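Local coordinates for protein Asp/Glu-specific dipeptidyl-peptidase (Flavobacterium psychrophilum, PDB 5JXF) that removes dipeptides from the N-terminus of oligopeptides as a serine-type peptidase, strictly requiring an acidic residue, Asp or Glu, at the P1 position of the substrate, at residues Y244-K247 and P251-Y254; T399-S404 and A547-E552; K636-Y641 and G645-C650. All coordinates share one frame; numbering follows the deposited sequence.

Contact 1. Residues Y244-K247 and P251-Y254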
ATOM      1  N   TYR A 244       2.211  -9.529  42.334  1.00 43.07           N
ATOM      2  CA  TYR A 244       1.900 -10.073  43.658  1.00 47.85           C
ATOM      3  C   TYR A 244       3.072  -9.852  44.601  1.00 47.09           C
ATOM      4  O   TYR A 244       4.227  -9.801  44.153  1.00 47.08           O
ATOM      5  CB  TYR A 244       1.571 -11.561  43.565  1.00 53.66           C
ATOM      6  CG  TYR A 244       0.146 -11.840  43.155  1.00 53.37           C
ATOM      7  CD1 TYR A 244      -0.267 -11.698  41.824  1.00 46.91           C
ATOM      8  CD2 TYR A 244      -0.785 -12.252  44.096  1.00 53.86           C
ATOM      9  CE1 TYR A 244      -1.574 -11.957  41.464  1.00 52.00           C
ATOM     10  CE2 TYR A 244      -2.087 -12.503  43.750  1.00 55.85           C
ATOM     11  CZ  TYR A 244      -2.482 -12.358  42.436  1.00 57.06           C
ATOM     12  OH  TYR A 244      -3.788 -12.617  42.122  1.00 55.77           O
ATOM     13  N   ALA A 245       2.785  -9.735  45.898  1.00 48.89           N
ATOM     14  CA  ALA A 245       3.828  -9.467  46.894  1.00 42.84           C
ATOM     15  C   ALA A 245       3.579 -10.252  48.184  1.00 47.68           C
ATOM     16  O   ALA A 245       2.497 -10.799  48.353  1.00 41.42           O
ATOM     17  CB  ALA A 245       3.896  -7.980  47.180  1.00 46.28           C
ATOM     18  N   ASN A 246       4.569 -10.336  49.088  1.00 47.08           N
ATOM     19  CA  ASN A 246       4.313 -11.029  50.363  1.00 47.82           C
ATOM     20  C   ASN A 246       3.555 -10.134  51.337  1.00 49.57           C
ATOM     21  O   ASN A 246       3.130  -9.039  50.975  1.00 48.49           O
ATOM     22  CB  ASN A 246       5.607 -11.553  51.026  1.00 50.79           C
ATOM     23  CG  ASN A 246       6.639 -10.467  51.294  1.00 50.63           C
ATOM     24  OD1 ASN A 246       6.320  -9.282  51.375  1.00 47.60           O
ATOM     25  ND2 ASN A 246       7.890 -10.885  51.486  1.00 53.23           N
ATOM     26  N   LYS A 247       3.391 -10.582  52.583  1.00 53.59           N
ATOM     27  CA  LYS A 247       2.527  -9.851  53.509  1.00 51.26           C
ATOM     28  C   LYS A 247       3.098  -8.492  53.922  1.00 46.89           C
ATOM     29  O   LYS A 247       2.411  -7.687  54.542  1.00 60.15           O
ATOM     30  CB  LYS A 247       2.204 -10.720  54.731  1.00 54.61           C
ATOM     31  CG  LYS A 247       1.061 -11.712  54.434  1.00 64.94           C
ATOM     32  CD  LYS A 247       0.465 -12.344  55.685  1.00 69.71           C
ATOM     33  N   PRO A 251       8.665  -7.833  47.363  1.00 41.48           N
ATOM     34  CA  PRO A 251       8.933  -8.913  46.408  1.00 45.82           C
ATOM     35  C   PRO A 251       9.007 -10.287  47.054  1.00 51.37           C
ATOM     36  O   PRO A 251       9.585 -10.467  48.122  1.00 52.83           O
ATOM     37  CB  PRO A 251      10.288  -8.525  45.822  1.00 44.69           C
ATOM     38  CG  PRO A 251      10.312  -7.057  45.895  1.00 40.44           C
ATOM     39  CD  PRO A 251       9.606  -6.711  47.184  1.00 43.00           C
ATOM     40  N   ALA A 252       8.399 -11.251  46.387  1.00 53.37           N
ATOM     41  CA  ALA A 252       8.405 -12.629  46.828  1.00 54.43           C
ATOM     42  C   ALA A 252       8.322 -13.553  45.619  1.00 61.25           C
ATOM     43  O   ALA A 252       7.599 -13.281  44.650  1.00 64.64           O
ATOM     44  CB  ALA A 252       7.257 -12.887  47.768  1.00 51.47           C
ATOM     45  N   ALA A 253       9.082 -14.640  45.667  1.00 62.25           N
ATOM     46  CA  ALA A 253       8.927 -15.710  44.701  1.00 59.24           C
ATOM     47  C   ALA A 253       7.492 -16.203  44.808  1.00 59.92           C
ATOM     48  O   ALA A 253       6.795 -15.899  45.780  1.00 57.12           O
ATOM     49  CB  ALA A 253       9.924 -16.833  44.963  1.00 62.59           C
ATOM     50  N   TYR A 254       7.041 -16.941  43.805  1.00 64.23           N
ATOM     51  CA  TYR A 254       5.651 -17.374  43.740  1.00 64.96           C
ATOM     52  C   TYR A 254       5.198 -18.150  44.975  1.00 61.30           C
ATOM     53  O   TYR A 254       5.933 -18.992  45.508  1.00 66.39           O
ATOM     54  CB  TYR A 254       5.430 -18.229  42.500  1.00 64.40           C
ATOM     55  CG  TYR A 254       4.139 -18.983  42.548  1.00 67.47           C
ATOM     56  CD1 TYR A 254       2.928 -18.323  42.410  1.00 63.64           C
ATOM     57  CD2 TYR A 254       4.124 -20.356  42.748  1.00 77.89           C
ATOM     58  CE1 TYR A 254       1.733 -19.013  42.461  1.00 72.90           C
ATOM     59  CE2 TYR A 254       2.935 -21.057  42.803  1.00 84.28           C
ATOM     60  CZ  TYR A 254       1.741 -20.382  42.657  1.00 81.88           C
ATOM     61  OH  TYR A 254       0.557 -21.081  42.709  1.00 85.54           O
TER
HETATM   62  O   HOH W   1       6.701 -10.805  43.876  1.00 44.52           O
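Asn246 and Ala252 meet methylene to methyl, Asn246 CB lying 3.9 Å from Ala252 CB, where the chain doubles back just past the end of strand 239-245. This is the connection between that strand, which begins just after Asp237, the charge-relay aspartate inferred by similarity, and strand 259-260, its antiparallel neighbour in the sheet. The direct contact is small, 150 Å² in all, and no direct hydrogen bond spans the two segments. The nearest approach of the amide is 3.8 Å, from Asn246 ND2 to Pro251 O. The polar end of Asn246 works instead on the turn itself: its OD1 accepts hydrogen bonds from the backbone N of both Asn248 and His250. A first torsion of 57° sets the amide between the backbone N and the carbonyl carbon, close enough to its own loop to take both. Farther out, Ala245 pairs through its backbone with Val259, and Tyr244 pairs with Asp208 of strand 197-214, which anchors the start of the turn in the sheet. A water joins the segments where they stand too far apart to bond directly: it donates to Tyr244 O at 2.7 Å and accepts from Ala252 N at 3.1 Å.

Contact 2. Residues T399-S404 and A547-E552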
ATOM      1  N   THR A 399      35.165  -4.753   8.662  1.00 82.05           N
ATOM      2  CA  THR A 399      34.074  -5.111   7.747  1.00 79.04           C
ATOM      3  C   THR A 399      33.854  -6.617   7.469  1.00 79.45           C
ATOM      4  O   THR A 399      32.745  -7.110   7.649  1.00 80.51           O
ATOM      5  CB  THR A 399      34.267  -4.389   6.387  1.00 90.76           C
ATOM      6  OG1 THR A 399      33.913  -3.008   6.518  1.00 92.61           O
ATOM      7  CG2 THR A 399      33.406  -5.024   5.305  1.00 94.45           C
ATOM      8  N   PRO A 400      34.900  -7.358   7.039  1.00 84.99           N
ATOM      9  CA  PRO A 400      34.638  -8.755   6.668  1.00 85.08           C
ATOM     10  C   PRO A 400      34.428  -9.667   7.875  1.00 83.90           C
ATOM     11  O   PRO A 400      33.783 -10.706   7.756  1.00 84.32           O
ATOM     12  CB  PRO A 400      35.909  -9.167   5.917  1.00 88.01           C
ATOM     13  CG  PRO A 400      36.728  -7.916   5.770  1.00 90.46           C
ATOM     14  CD  PRO A 400      36.324  -7.026   6.875  1.00 85.69           C
ATOM     15  N   TYR A 401      34.995  -9.293   9.015  1.00 84.04           N
ATOM     16  CA  TYR A 401      34.784 -10.046  10.243  1.00 78.87           C
ATOM     17  C   TYR A 401      33.365  -9.830  10.739  1.00 74.85           C
ATOM     18  O   TYR A 401      32.665 -10.790  11.051  1.00 80.73           O
ATOM     19  CB  TYR A 401      35.801  -9.639  11.306  1.00 78.08           C
ATOM     20  CG  TYR A 401      37.217  -9.790  10.829  1.00 83.40           C
ATOM     21  CD1 TYR A 401      37.877 -11.007  10.926  1.00 84.38           C
ATOM     22  CD2 TYR A 401      37.883  -8.725  10.240  1.00 87.98           C
ATOM     23  CE1 TYR A 401      39.169 -11.151  10.473  1.00 86.73           C
ATOM     24  CE2 TYR A 401      39.175  -8.861   9.780  1.00 90.32           C
ATOM     25  CZ  TYR A 401      39.813 -10.075   9.898  1.00 91.65           C
ATOM     26  OH  TYR A 401      41.104 -10.210   9.440  1.00 95.83           O
ATOM     27  N   ALA A 402      32.946  -8.567  10.790  1.00 76.56           N
ATOM     28  CA  ALA A 402      31.608  -8.205  11.255  1.00 77.03           C
ATOM     29  C   ALA A 402      30.531  -8.930  10.457  1.00 72.35           C
ATOM     30  O   ALA A 402      29.584  -9.481  11.018  1.00 67.26           O
ATOM     31  CB  ALA A 402      31.410  -6.701  11.165  1.00 74.09           C
ATOM     32  N   VAL A 403      30.693  -8.931   9.141  1.00 72.63           N
ATOM     33  CA  VAL A 403      29.796  -9.661   8.267  1.00 70.71           C
ATOM     34  C   VAL A 403      29.804 -11.158   8.579  1.00 69.00           C
ATOM     35  O   VAL A 403      28.757 -11.749   8.826  1.00 77.31           O
ATOM     36  CB  VAL A 403      30.174  -9.439   6.790  1.00 73.00           C
ATOM     37  CG1 VAL A 403      29.578 -10.526   5.913  1.00 75.44           C
ATOM     38  CG2 VAL A 403      29.725  -8.060   6.341  1.00 76.52           C
ATOM     39  N   SER A 404      30.992 -11.757   8.575  1.00 76.20           N
ATOM     40  CA  SER A 404      31.149 -13.186   8.829  1.00 80.20           C
ATOM     41  C   SER A 404      30.609 -13.532  10.227  1.00 77.60           C
ATOM     42  O   SER A 404      30.040 -14.605  10.454  1.00 82.57           O
ATOM     43  CB  SER A 404      32.625 -13.585   8.690  1.00 88.14           C
ATOM     44  OG  SER A 404      32.799 -14.991   8.662  1.00 94.60           O
ATOM     45  N   ALA A 547      36.559 -14.173  15.505  1.00 95.45           N
ATOM     46  CA  ALA A 547      36.310 -13.539  16.801  1.00 95.95           C
ATOM     47  C   ALA A 547      37.507 -12.792  17.414  1.00 95.49           C
ATOM     48  O   ALA A 547      37.324 -11.682  17.911  1.00 98.87           O
ATOM     49  CB  ALA A 547      35.793 -14.580  17.793  1.00 95.48           C
ATOM     50  N   PRO A 548      38.722 -13.391  17.404  1.00 95.33           N
ATOM     51  CA  PRO A 548      39.832 -12.631  17.993  1.00101.29           C
ATOM     52  C   PRO A 548      40.008 -11.256  17.350  1.00102.88           C
ATOM     53  O   PRO A 548      40.023 -10.244  18.054  1.00103.78           O
ATOM     54  CB  PRO A 548      41.057 -13.519  17.717  1.00103.26           C
ATOM     55  CG  PRO A 548      40.510 -14.889  17.587  1.00102.77           C
ATOM     56  CD  PRO A 548      39.167 -14.719  16.933  1.00 97.87           C
ATOM     57  N   ARG A 549      40.108 -11.222  16.025  1.00 99.64           N
ATOM     58  CA  ARG A 549      40.355  -9.971  15.326  1.00 95.25           C
ATOM     59  C   ARG A 549      39.194  -8.982  15.496  1.00 88.51           C
ATOM     60  O   ARG A 549      39.420  -7.821  15.848  1.00 84.44           O
ATOM     61  CB  ARG A 549      40.622 -10.239  13.848  1.00 99.36           C
ATOM     62  CG  ARG A 549      40.886  -8.983  13.055  1.00102.69           C
ATOM     63  CD  ARG A 549      42.361  -8.573  13.149  1.00105.03           C
ATOM     64  NE  ARG A 549      42.748  -7.720  12.029  1.00110.68           N
ATOM     65  CZ  ARG A 549      43.259  -6.502  12.162  1.00107.86           C
ATOM     66  NH1 ARG A 549      43.442  -5.991  13.370  1.00105.47           N
ATOM     67  NH2 ARG A 549      43.573  -5.792  11.087  1.00111.83           N
ATOM     68  N   TYR A 550      37.963  -9.443  15.262  1.00 87.18           N
ATOM     69  CA  TYR A 550      36.774  -8.601  15.444  1.00 78.91           C
ATOM     70  C   TYR A 550      36.728  -7.916  16.815  1.00 82.58           C
ATOM     71  O   TYR A 550      36.440  -6.723  16.910  1.00 80.59           O
ATOM     72  CB  TYR A 550      35.497  -9.423  15.254  1.00 80.50           C
ATOM     73  CG  TYR A 550      34.214  -8.645  15.524  1.00 73.95           C
ATOM     74  CD1 TYR A 550      33.587  -7.936  14.513  1.00 81.50           C
ATOM     75  CD2 TYR A 550      33.634  -8.614  16.802  1.00 73.88           C
ATOM     76  CE1 TYR A 550      32.416  -7.225  14.750  1.00 76.31           C
ATOM     77  CE2 TYR A 550      32.477  -7.894  17.049  1.00 70.31           C
ATOM     78  CZ  TYR A 550      31.869  -7.208  16.016  1.00 71.92           C
ATOM     79  OH  TYR A 550      30.711  -6.495  16.241  1.00 74.95           O
ATOM     80  N   ASP A 551      36.994  -8.679  17.871  1.00 91.67           N
ATOM     81  CA  ASP A 551      37.026  -8.136  19.230  1.00 93.65           C
ATOM     82  C   ASP A 551      38.039  -7.006  19.366  1.00 89.88           C
ATOM     83  O   ASP A 551      37.721  -5.931  19.876  1.00 83.78           O
ATOM     84  CB  ASP A 551      37.346  -9.236  20.244  1.00 94.58           C
ATOM     85  CG  ASP A 551      36.299 -10.332  20.267  1.00 94.80           C
ATOM     86  OD1 ASP A 551      35.132 -10.049  19.929  1.00 90.04           O
ATOM     87  OD2 ASP A 551      36.648 -11.481  20.610  1.00102.04           O
ATOM     88  N   GLU A 552      39.259  -7.268  18.910  1.00 92.34           N
ATOM     89  CA  GLU A 552      40.338  -6.289  18.946  1.00 93.95           C
ATOM     90  C   GLU A 552      39.905  -4.953  18.348  1.00 91.49           C
ATOM     91  O   GLU A 552      40.053  -3.901  18.968  1.00 89.38           O
ATOM     92  CB  GLU A 552      41.556  -6.832  18.196  1.00100.24           C
ATOM     93  CG  GLU A 552      42.784  -5.939  18.244  1.00106.33           C
ATOM     94  CD  GLU A 552      43.949  -6.522  17.470  1.00113.56           C
ATOM     95  OE1 GLU A 552      43.798  -6.745  16.247  1.00115.41           O
ATOM     96  OE2 GLU A 552      45.010  -6.762  18.084  1.00119.87           O
TER
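Tyr401 projects from helix 386-415 toward helix 547-571 and lays one ring face against the aliphatic part of Arg549. Arg549 CG stands 3.7 Å from the centroid of the Tyr401 ring and 19° off its normal, a CH-pi contact displaced toward the phenol end, since its closest ring atom is Tyr401 CZ at 3.5 Å. Arg549 bends its chain at chi2, and the guanidinium passes beyond the ring with its plane 76° from that of the tyrosine; the contact is thus made by methylene, not by stacked charge. Tyr401 OH lies near the guanidinium plane at its edge, 4.0 Å from Arg549 NE. The charge itself is engaged within its own helix, where Arg549 NH1 forms a salt bridge of 3.0 Å with Glu552 OE1. At the root of the tyrosine, Tyr401 CB rests 4.0 Å from Tyr550 CB, close to where the backbones come nearest.

The two segments belong to the helical part of the peptidase S46 fold and cross at -118° with their axes 9.2 Å apart. An alanine at Tyr401 is likely to take the aromatic support from beneath the Arg549 methylenes and let that side chain turn more freely. Phe482 also meets the Tyr401 ring, the two planes inclined to each other. One residue further, Ala402 offers a small surface to Tyr550: its CB is 3.8 Å from Tyr550 CE1, and its CA is closer still. With CG anti to the backbone N, the Tyr550 ring reaches across helix 386-415, where it also touches Ile398 and Arg405.

Contact 3. Residues K636-Y641 and G645-C650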
ATOM      1  N   LYS A 636     -22.773  -1.446  16.877  1.00 68.76           N
ATOM      2  CA  LYS A 636     -22.194  -0.177  17.322  1.00 67.70           C
ATOM      3  C   LYS A 636     -22.361  -0.060  18.835  1.00 66.89           C
ATOM      4  O   LYS A 636     -22.554   1.027  19.389  1.00 61.72           O
ATOM      5  CB  LYS A 636     -22.843   1.009  16.597  1.00 69.66           C
ATOM      6  CG  LYS A 636     -22.711   0.952  15.083  1.00 69.39           C
ATOM      7  CD  LYS A 636     -21.302   1.298  14.607  1.00 66.80           C
ATOM      8  CE  LYS A 636     -21.174   1.114  13.089  1.00 62.06           C
ATOM      9  NZ  LYS A 636     -21.246  -0.328  12.740  1.00 60.80           N
ATOM     10  N   ASP A 637     -22.298  -1.213  19.486  1.00 68.14           N
ATOM     11  CA  ASP A 637     -22.422  -1.310  20.931  1.00 61.79           C
ATOM     12  C   ASP A 637     -21.089  -0.923  21.582  1.00 65.93           C
ATOM     13  O   ASP A 637     -20.284  -1.786  21.951  1.00 67.63           O
ATOM     14  CB  ASP A 637     -22.853  -2.725  21.308  1.00 54.80           C
ATOM     15  CG  ASP A 637     -23.141  -2.878  22.776  1.00 66.20           C
ATOM     16  OD1 ASP A 637     -23.269  -1.853  23.485  1.00 73.82           O
ATOM     17  OD2 ASP A 637     -23.263  -4.041  23.203  1.00 65.84           O
ATOM     18  N   TYR A 638     -20.871   0.382  21.718  1.00 64.68           N
ATOM     19  CA  TYR A 638     -19.580   0.908  22.149  1.00 63.77           C
ATOM     20  C   TYR A 638     -19.625   1.386  23.588  1.00 60.95           C
ATOM     21  O   TYR A 638     -18.581   1.511  24.238  1.00 58.63           O
ATOM     22  CB  TYR A 638     -19.134   2.054  21.231  1.00 62.78           C
ATOM     23  CG  TYR A 638     -18.891   1.622  19.802  1.00 65.56           C
ATOM     24  CD1 TYR A 638     -18.505   0.317  19.514  1.00 62.04           C
ATOM     25  CD2 TYR A 638     -19.066   2.506  18.742  1.00 50.70           C
ATOM     26  CE1 TYR A 638     -18.286  -0.090  18.226  1.00 63.04           C
ATOM     27  CE2 TYR A 638     -18.841   2.103  17.437  1.00 47.01           C
ATOM     28  CZ  TYR A 638     -18.460   0.802  17.186  1.00 52.37           C
ATOM     29  OH  TYR A 638     -18.227   0.368  15.916  1.00 50.74           O
ATOM     30  N   GLY A 639     -20.837   1.646  24.073  1.00 55.64           N
ATOM     31  CA  GLY A 639     -21.045   2.188  25.401  1.00 54.11           C
ATOM     32  C   GLY A 639     -20.243   3.451  25.642  1.00 58.69           C
ATOM     33  O   GLY A 639     -20.033   4.258  24.726  1.00 62.07           O
ATOM     34  N   GLN A 640     -19.750   3.598  26.868  1.00 58.84           N
ATOM     35  CA  GLN A 640     -19.012   4.797  27.256  1.00 57.23           C
ATOM     36  C   GLN A 640     -17.646   4.884  26.595  1.00 57.01           C
ATOM     37  O   GLN A 640     -16.897   5.825  26.850  1.00 64.31           O
ATOM     38  CB  GLN A 640     -18.824   4.854  28.766  1.00 59.96           C
ATOM     39  CG  GLN A 640     -17.947   3.744  29.330  1.00 54.81           C
ATOM     40  CD  GLN A 640     -17.834   3.841  30.838  1.00 62.88           C
ATOM     41  OE1 GLN A 640     -18.350   4.784  31.442  1.00 70.82           O
ATOM     42  NE2 GLN A 640     -17.166   2.863  31.457  1.00 57.13           N
ATOM     43  N   TYR A 641     -17.312   3.910  25.757  1.00 52.45           N
ATOM     44  CA  TYR A 641     -16.022   3.936  25.078  1.00 56.11           C
ATOM     45  C   TYR A 641     -16.110   4.537  23.679  1.00 53.86           C
ATOM     46  O   TYR A 641     -15.094   4.746  23.026  1.00 45.45           O
ATOM     47  CB  TYR A 641     -15.449   2.530  24.994  1.00 53.23           C
ATOM     48  CG  TYR A 641     -15.575   1.803  26.288  1.00 49.77           C
ATOM     49  CD1 TYR A 641     -14.891   2.237  27.416  1.00 46.65           C
ATOM     50  CD2 TYR A 641     -16.404   0.703  26.394  1.00 51.40           C
ATOM     51  CE1 TYR A 641     -15.024   1.573  28.621  1.00 51.22           C
ATOM     52  CE2 TYR A 641     -16.544   0.038  27.584  1.00 58.02           C
ATOM     53  CZ  TYR A 641     -15.847   0.474  28.695  1.00 56.27           C
ATOM     54  OH  TYR A 641     -15.994  -0.203  29.877  1.00 64.20           O
ATOM     55  N   GLY A 645     -20.551   7.580  17.957  1.00 72.76           N
ATOM     56  CA  GLY A 645     -20.873   6.398  17.161  1.00 62.71           C
ATOM     57  C   GLY A 645     -19.697   5.667  16.523  1.00 63.78           C
ATOM     58  O   GLY A 645     -19.894   4.692  15.795  1.00 62.16           O
ATOM     59  N   LYS A 646     -18.476   6.129  16.802  1.00 61.14           N
ATOM     60  CA  LYS A 646     -17.262   5.505  16.284  1.00 59.28           C
ATOM     61  C   LYS A 646     -16.378   4.984  17.438  1.00 56.64           C
ATOM     62  O   LYS A 646     -16.409   5.544  18.523  1.00 51.92           O
ATOM     63  CB  LYS A 646     -16.485   6.507  15.432  1.00 63.92           C
ATOM     64  CG  LYS A 646     -17.354   7.246  14.410  1.00 75.20           C
ATOM     65  CD  LYS A 646     -16.529   8.167  13.514  1.00 73.05           C
ATOM     66  CE  LYS A 646     -15.415   7.413  12.822  1.00 75.17           C
ATOM     67  NZ  LYS A 646     -15.878   6.082  12.333  1.00 75.70           N
ATOM     68  N   LEU A 647     -15.617   3.914  17.201  1.00 47.16           N
ATOM     69  CA  LEU A 647     -14.714   3.379  18.221  1.00 46.33           C
ATOM     70  C   LEU A 647     -13.264   3.628  17.836  1.00 45.87           C
ATOM     71  O   LEU A 647     -12.741   3.005  16.904  1.00 53.39           O
ATOM     72  CB  LEU A 647     -14.935   1.886  18.422  1.00 45.86           C
ATOM     73  CG  LEU A 647     -14.259   1.287  19.650  1.00 51.38           C
ATOM     74  CD1 LEU A 647     -14.976   1.737  20.927  1.00 53.01           C
ATOM     75  CD2 LEU A 647     -14.231  -0.227  19.544  1.00 55.59           C
ATOM     76  N   PRO A 648     -12.617   4.563  18.526  1.00 50.16           N
ATOM     77  CA  PRO A 648     -11.189   4.794  18.318  1.00 49.95           C
ATOM     78  C   PRO A 648     -10.421   3.502  18.552  1.00 42.71           C
ATOM     79  O   PRO A 648     -10.836   2.661  19.350  1.00 46.36           O
ATOM     80  CB  PRO A 648     -10.848   5.844  19.373  1.00 62.51           C
ATOM     81  CG  PRO A 648     -12.147   6.532  19.627  1.00 61.25           C
ATOM     82  CD  PRO A 648     -13.183   5.467  19.534  1.00 57.61           C
ATOM     83  N   VAL A 649      -9.327   3.314  17.838  1.00 42.68           N
ATOM     84  CA  VAL A 649      -8.587   2.087  18.016  1.00 46.92           C
ATOM     85  C   VAL A 649      -7.112   2.385  18.305  1.00 42.12           C
ATOM     86  O   VAL A 649      -6.572   1.881  19.281  1.00 43.78           O
ATOM     87  CB  VAL A 649      -8.753   1.172  16.794  1.00 53.38           C
ATOM     88  CG1 VAL A 649      -7.803   0.011  16.860  1.00 50.43           C
ATOM     89  CG2 VAL A 649     -10.169   0.659  16.732  1.00 57.01           C
ATOM     90  N   CYS A 650      -6.470   3.192  17.462  1.00 41.99           N
ATOM     91  CA  CYS A 650      -5.060   3.545  17.639  1.00 42.63           C
ATOM     92  C   CYS A 650      -4.862   5.020  17.359  1.00 45.58           C
ATOM     93  O   CYS A 650      -5.714   5.661  16.730  1.00 41.03           O
ATOM     94  CB  CYS A 650      -4.138   2.735  16.707  1.00 36.23           C
ATOM     95  SG  CYS A 650      -4.195   0.937  16.867  1.00 48.14           S
TER
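Leu647 sets its CB squarely over one face of the Tyr638 ring, 3.8 Å from the centroid and only 8° off the ring normal, so this CH-pi contact is centred on the ring and not pushed toward its rim. The two side chains are directed toward each other from their backbones. On the reverse face of the same ring lies the carbonyl carbon of Lys636, which leaves Tyr638 sandwiched between its own segment and the leucine. The ring's edge has a different neighbour: Gly645 O lies near the ring plane, 3.2 Å from Tyr638 CE2, placing a carbonyl oxygen beside the ring's polarised C-H rim.

Here helix 627-635 ends in a Schellman motif, with Lys636 as its C-prime residue at positive phi, and the chain then turns through a short 3-10 segment before entering strand 648-653 of the eight-stranded antiparallel sheet. Lys636 contributes only its CD, 3.9 Å from Gly645 O; its NZ returns to Tyr633 O, within the helix it terminates.

Leu647 also reaches Tyr641. A chi1 of -168° swings the leucine's branch away from its own N, and Leu647 CD1 rests by the CG end of the Tyr638 ring while reaching to within 3.7 Å of Tyr641 O and 4.2 Å of Tyr641 CB. The Tyr641 ring leads off elsewhere, its OH hydrogen-bonded to Asp711 OD2 of helix 703-713, and that helix also packs on Leu647 through Tyr705 and Phe708. Beside the leucine, Pro648 brings its CD to 4.0 Å from Tyr641 O.

The three contacts follow one another along the chain and share no element, with centres 38 to 54 Å apart. Contact 1 is a surface turn between strands; contact 3, also local in sequence, joins a helix exit to an incoming strand and is partly buried. Contact 2 alone is long-range, bringing together segments 143 residues apart, and it too is partly buried. None of the three has a direct hydrogen bond across its segments; contacts 2 and 3 each set an aliphatic carbon over a tyrosine face, off-centre in contact 2 and centred in contact 3. Contact 1 has no aromatic packing across it and is bridged by a water beside one small aliphatic contact.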